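Local coordinates for DNA-(apurinic or apyrimidinic site) endonuclease 2 (Xenopus laevis, PDB 6WCD), which cuts DNA as a weak endonuclease beside abasic sites and as a 3'-5' exonuclease, initiating repair of lesions caused by oxidative and alkylating agents, at residues V4-N9 against P293-S298; A27-L32 against V68-K73. All coordinates share one frame; numbering follows the deposited sequence.

Interaction 1: V4-N9 against P293-S298. With MG (magnesium ion), chain B.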
# COMPACT_ATOMS: atom_id res chain seq x y z
N VAL A 4 -8.36 3.80 -1.94
CA VAL A 4 -7.95 3.16 -3.17
C VAL A 4 -6.49 2.77 -3.04
O VAL A 4 -5.69 3.50 -2.45
CB VAL A 4 -8.15 4.08 -4.38
CG1 VAL A 4 -7.39 3.60 -5.61
CG2 VAL A 4 -9.60 4.22 -4.72
N SER A 5 -6.16 1.64 -3.61
CA SER A 5 -4.76 1.19 -3.78
C SER A 5 -4.53 0.90 -5.26
O SER A 5 -5.37 0.27 -5.91
CB SER A 5 -4.49 -0.06 -2.97
OG SER A 5 -3.16 -0.48 -3.05
N TRP A 6 -3.39 1.33 -5.79
CA TRP A 6 -3.10 1.13 -7.20
C TRP A 6 -1.62 1.09 -7.47
O TRP A 6 -0.90 2.06 -7.19
CB TRP A 6 -3.73 2.24 -8.04
CG TRP A 6 -3.71 2.04 -9.55
CD1 TRP A 6 -3.55 0.84 -10.25
CD2 TRP A 6 -3.88 3.05 -10.53
NE1 TRP A 6 -3.65 1.08 -11.57
CE2 TRP A 6 -3.80 2.45 -11.78
CE3 TRP A 6 -4.08 4.43 -10.47
CZ2 TRP A 6 -3.96 3.14 -12.98
CZ3 TRP A 6 -4.17 5.13 -11.64
CH2 TRP A 6 -4.14 4.51 -12.89
N ASN A 7 -1.14 -0.02 -8.05
CA ASN A 7 0.23 -0.08 -8.57
C ASN A 7 0.15 0.57 -9.93
O ASN A 7 -0.42 0.02 -10.89
CB ASN A 7 0.75 -1.49 -8.65
CG ASN A 7 2.14 -1.53 -9.26
OD1 ASN A 7 2.47 -0.76 -10.14
ND2 ASN A 7 2.95 -2.46 -8.80
N ILE A 8 0.66 1.81 -10.01
CA ILE A 8 0.46 2.68 -11.15
C ILE A 8 1.55 2.54 -12.20
O ILE A 8 1.44 3.12 -13.29
CB ILE A 8 0.30 4.13 -10.63
CG1 ILE A 8 -0.27 5.05 -11.67
CG2 ILE A 8 1.64 4.67 -10.11
CD1 ILE A 8 -0.67 6.47 -11.10
N ASN A 9 2.57 1.72 -11.92
CA ASN A 9 3.63 1.44 -12.90
C ASN A 9 4.26 2.71 -13.44
O ASN A 9 4.59 2.81 -14.63
CB ASN A 9 3.13 0.55 -14.06
CG ASN A 9 4.28 -0.14 -14.79
OD1 ASN A 9 5.22 -0.64 -14.17
ND2 ASN A 9 4.22 -0.14 -16.10
N PRO A 293 -11.50 -2.75 -12.67
CA PRO A 293 -10.81 -3.14 -13.91
C PRO A 293 -11.02 -2.14 -15.04
O PRO A 293 -10.30 -2.25 -16.07
CB PRO A 293 -11.44 -4.50 -14.24
CG PRO A 293 -12.69 -4.50 -13.61
CD PRO A 293 -12.57 -3.68 -12.33
N GLU A 294 -11.95 -1.20 -14.88
CA GLU A 294 -12.19 -0.19 -15.89
C GLU A 294 -11.13 0.88 -15.95
O GLU A 294 -11.09 1.64 -16.94
CB GLU A 294 -13.56 0.48 -15.66
CG GLU A 294 -13.68 1.43 -14.44
CD GLU A 294 -13.80 0.75 -13.07
OE1 GLU A 294 -13.81 -0.49 -12.99
OE2 GLU A 294 -13.93 1.50 -12.06
N VAL A 295 -10.31 1.01 -14.91
CA VAL A 295 -9.32 2.08 -14.85
C VAL A 295 -8.08 1.65 -15.61
O VAL A 295 -7.41 0.67 -15.20
CB VAL A 295 -8.98 2.43 -13.41
CG1 VAL A 295 -7.91 3.50 -13.33
CG2 VAL A 295 -10.22 2.85 -12.66
N GLU A 296 -7.72 2.40 -16.65
CA GLU A 296 -6.56 2.11 -17.47
C GLU A 296 -5.37 2.97 -17.09
O GLU A 296 -5.48 3.88 -16.27
CB GLU A 296 -6.92 2.32 -18.94
CG GLU A 296 -8.07 1.40 -19.35
CD GLU A 296 -8.34 1.37 -20.84
OE1 GLU A 296 -8.41 2.45 -21.47
OE2 GLU A 296 -8.47 0.25 -21.39
N GLY A 297 -4.23 2.67 -17.70
CA GLY A 297 -3.02 3.48 -17.50
C GLY A 297 -1.86 2.76 -16.89
O GLY A 297 -0.74 3.29 -16.93
N SER A 298 -2.08 1.56 -16.34
CA SER A 298 -1.04 0.77 -15.72
C SER A 298 -1.16 -0.68 -16.19
O SER A 298 -2.18 -1.05 -16.82
CB SER A 298 -1.15 0.90 -14.19
OG SER A 298 -0.25 0.05 -13.56
MG MG B . 5.61 -2.11 -12.73
O HOH W 1 3.59 -2.21 -12.26
O HOH W 2 1.85 3.73 -16.13
O HOH W 3 7.67 -2.04 -13.26
O HOH W 4 5.31 -3.62 -14.11
O HOH W 5 6.01 -3.52 -11.26

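Interaction 2: A27-L32 against V68-K73. With BU1 (1,4-butanediol), chain D.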
# COMPACT_ATOMS: atom_id res chain seq x y z
N ALA A 27 -11.78 9.05 -4.07
CA ALA A 27 -11.49 8.47 -2.77
C ALA A 27 -10.80 9.47 -1.85
O ALA A 27 -10.16 10.42 -2.31
CB ALA A 27 -10.60 7.23 -2.89
N ASP A 28 -10.91 9.23 -0.56
CA ASP A 28 -10.37 10.15 0.43
C ASP A 28 -8.91 9.90 0.73
O ASP A 28 -8.18 10.82 1.15
CB ASP A 28 -11.13 10.01 1.73
CG ASP A 28 -12.63 10.23 1.53
OD1 ASP A 28 -13.45 9.27 1.55
OD2 ASP A 28 -12.98 11.39 1.26
N ILE A 29 -8.46 8.68 0.55
CA ILE A 29 -7.07 8.26 0.68
C ILE A 29 -6.75 7.44 -0.57
O ILE A 29 -7.47 6.45 -0.85
CB ILE A 29 -6.84 7.44 1.94
CG1 ILE A 29 -7.20 8.24 3.21
CG2 ILE A 29 -5.36 6.97 2.02
CD1 ILE A 29 -7.14 7.45 4.50
N ILE A 30 -5.72 7.82 -1.29
CA ILE A 30 -5.30 7.10 -2.49
C ILE A 30 -3.85 6.70 -2.31
O ILE A 30 -2.97 7.56 -2.18
CB ILE A 30 -5.50 7.93 -3.78
CG1 ILE A 30 -6.97 8.25 -3.92
CG2 ILE A 30 -4.91 7.18 -4.99
CD1 ILE A 30 -7.25 9.35 -4.85
N CYS A 31 -3.60 5.40 -2.36
CA CYS A 31 -2.30 4.82 -2.14
C CYS A 31 -1.78 4.27 -3.46
O CYS A 31 -2.38 3.36 -4.05
CB CYS A 31 -2.37 3.72 -1.10
SG CYS A 31 -2.84 4.34 0.55
N LEU A 32 -0.68 4.82 -3.91
CA LEU A 32 -0.03 4.42 -5.15
C LEU A 32 1.23 3.65 -4.85
O LEU A 32 2.02 4.03 -3.96
CB LEU A 32 0.32 5.62 -6.02
CG LEU A 32 -0.86 6.53 -6.37
CD1 LEU A 32 -0.42 7.67 -7.26
CD2 LEU A 32 -1.99 5.79 -7.00
N VAL A 68 6.53 4.58 -3.24
CA VAL A 68 5.13 4.52 -2.85
C VAL A 68 4.72 5.91 -2.38
O VAL A 68 5.54 6.74 -1.96
CB VAL A 68 4.84 3.52 -1.73
CG1 VAL A 68 5.08 2.09 -2.22
CG2 VAL A 68 5.61 3.81 -0.48
N ALA A 69 3.41 6.21 -2.52
CA ALA A 69 2.89 7.51 -2.14
C ALA A 69 1.47 7.32 -1.65
O ALA A 69 0.68 6.59 -2.23
CB ALA A 69 2.88 8.50 -3.30
N THR A 70 1.11 8.07 -0.60
CA THR A 70 -0.25 8.16 -0.11
C THR A 70 -0.72 9.59 -0.23
O THR A 70 -0.06 10.52 0.28
CB THR A 70 -0.33 7.66 1.33
OG1 THR A 70 -0.01 6.28 1.32
CG2 THR A 70 -1.71 7.86 1.92
N PHE A 71 -1.82 9.77 -0.95
CA PHE A 71 -2.45 11.06 -1.18
C PHE A 71 -3.72 11.12 -0.34
O PHE A 71 -4.57 10.25 -0.44
CB PHE A 71 -2.80 11.25 -2.66
CG PHE A 71 -1.64 11.49 -3.54
CD1 PHE A 71 -0.91 10.43 -4.05
CD2 PHE A 71 -1.30 12.76 -3.86
CE1 PHE A 71 0.24 10.72 -4.92
CE2 PHE A 71 -0.23 13.05 -4.67
CZ PHE A 71 0.52 12.03 -5.18
N CYS A 72 -3.85 12.19 0.42
CA CYS A 72 -4.99 12.39 1.30
C CYS A 72 -5.75 13.66 0.93
O CYS A 72 -5.15 14.70 0.69
CB CYS A 72 -4.51 12.52 2.76
SG CYS A 72 -3.62 11.11 3.33
N LYS A 73 -7.10 13.60 0.90
CA LYS A 73 -7.87 14.81 0.84
C LYS A 73 -7.80 15.56 2.17
O LYS A 73 -7.32 15.04 3.18
CB LYS A 73 -9.32 14.49 0.46
CG LYS A 73 -9.47 13.95 -0.94
CD LYS A 73 -10.91 13.85 -1.41
CE LYS A 73 -10.96 13.56 -2.91
NZ LYS A 73 -12.34 13.17 -3.36
C1 BU1 D . -15.57 13.69 4.34
C2 BU1 D . -14.68 12.55 3.83
C3 BU1 D . -15.47 11.25 3.64
C4 BU1 D . -15.46 10.46 4.94
O5 BU1 D . -15.52 13.79 5.74
O6 BU1 D . -16.44 9.45 5.00
O HOH W 6 -13.60 11.09 -1.98

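Interaction 1: V4-N9 against P293-S298
The hydroxyl of S298 makes the one direct hydrogen bond, OG giving its proton to N7 O at 2.7 Å, 18° out of the carbonyl plane. Anti to its own backbone N (chi1 174°), OG reaches the end of strand 2-7 and is also hydrogen-bonded to H300 N. A water lies between the segments, 2.9 Å from I8 O and 2.7 Å from G297 O, with more acceptors around it than protons to give.

Packing centres on the indole of W6. V295 CG1 sits over one face, 4.2 Å from the six-membered ring centroid in a CH-pi contact, while I8 CG1 covers the opposite face. E296 O comes to the ring edge at CH2, and S298 CB lies 3.6 Å from NE1, whose hydrogen bond goes to H300 O.

N9 OD1 binds magnesium at 2.1 Å alongside E34 and four waters, one of which donates to N7 OD1. That oxygen also accepts from N9 N at 3.1 Å, closing an Asx turn, and N7 ND2 is hydrogen-bonded to D183.

N7 thus acts in the second shell, holding a metal water and a metal ligand's backbone, and S298 ties this turn to the loop carrying D299 and H300.

Interaction 2: A27-L32 against V68-K73
Two neighbouring antiparallel strands of the six-stranded sheet, 29-33 and 68-72, meet in the buried interior of the catalytic domain. I30 and F71 form a hydrogen-bonded pair, I30 N to F71 O and F71 N to I30 O both 2.8 Å, and L32 with A69 forms the next. C31 faces T70, and I29 faces C72, in the non-hydrogen-bonded positions between and beyond them.

On the face carrying I29, C31, T70 and C72, the CG2 branch of I29 crosses T70 CG2 obliquely, 3.8 Å apart. With CG2 anti to the backbone N and OG1 anti to the carbonyl carbon (chi1 -65°), T70 turns its methyl to I29 and sets OG1, hydrogen-bonded to N140, 3.5 Å from C31 SG. On the other face L32 CD1 approaches F71 CE1 at 3.9 Å, while I30 O lies at the edge of the phenyl ring.

K73 N donates to D28 O at 3.0 Å. The extended K73 side chain runs along A27, bringing CE to 3.3 Å from A27 O, and a water accepts from NZ and donates weakly to D28 OD2. D28 OD1 takes K2 N, and the carboxylate borders a bound 1,4-butanediol. An alanine at D28 would probably leave K2 N without this acceptor and K73 without its water-linked opposite charge. The antiparallel pairing of these strands belongs to one sheet of the two-sheet alpha/beta sandwich of DNase I-like nucleases.

In the fold
Both contacts reach the same sheet, in which strand 2-7 of interaction 1 runs parallel to strand 29-33 of interaction 2. They touch directly: V4 O lies 2.8 Å from C31 N and W6 N 2.9 Å from C31 O, probable hydrogen bonds, with V4 packing on A27. Interaction 2 is the core contact, eleven of its twelve touching residues buried and its direct hydrogen bonds all between backbones. Interaction 1 is only partly buried: it sets a strand end against an irregular loop, relying on a serine hydroxyl, a water and an indole, with magnesium bound beside it by N9. Strand 29-33 leads on to E34, so the sheet also delivers the second protein ligand of that metal.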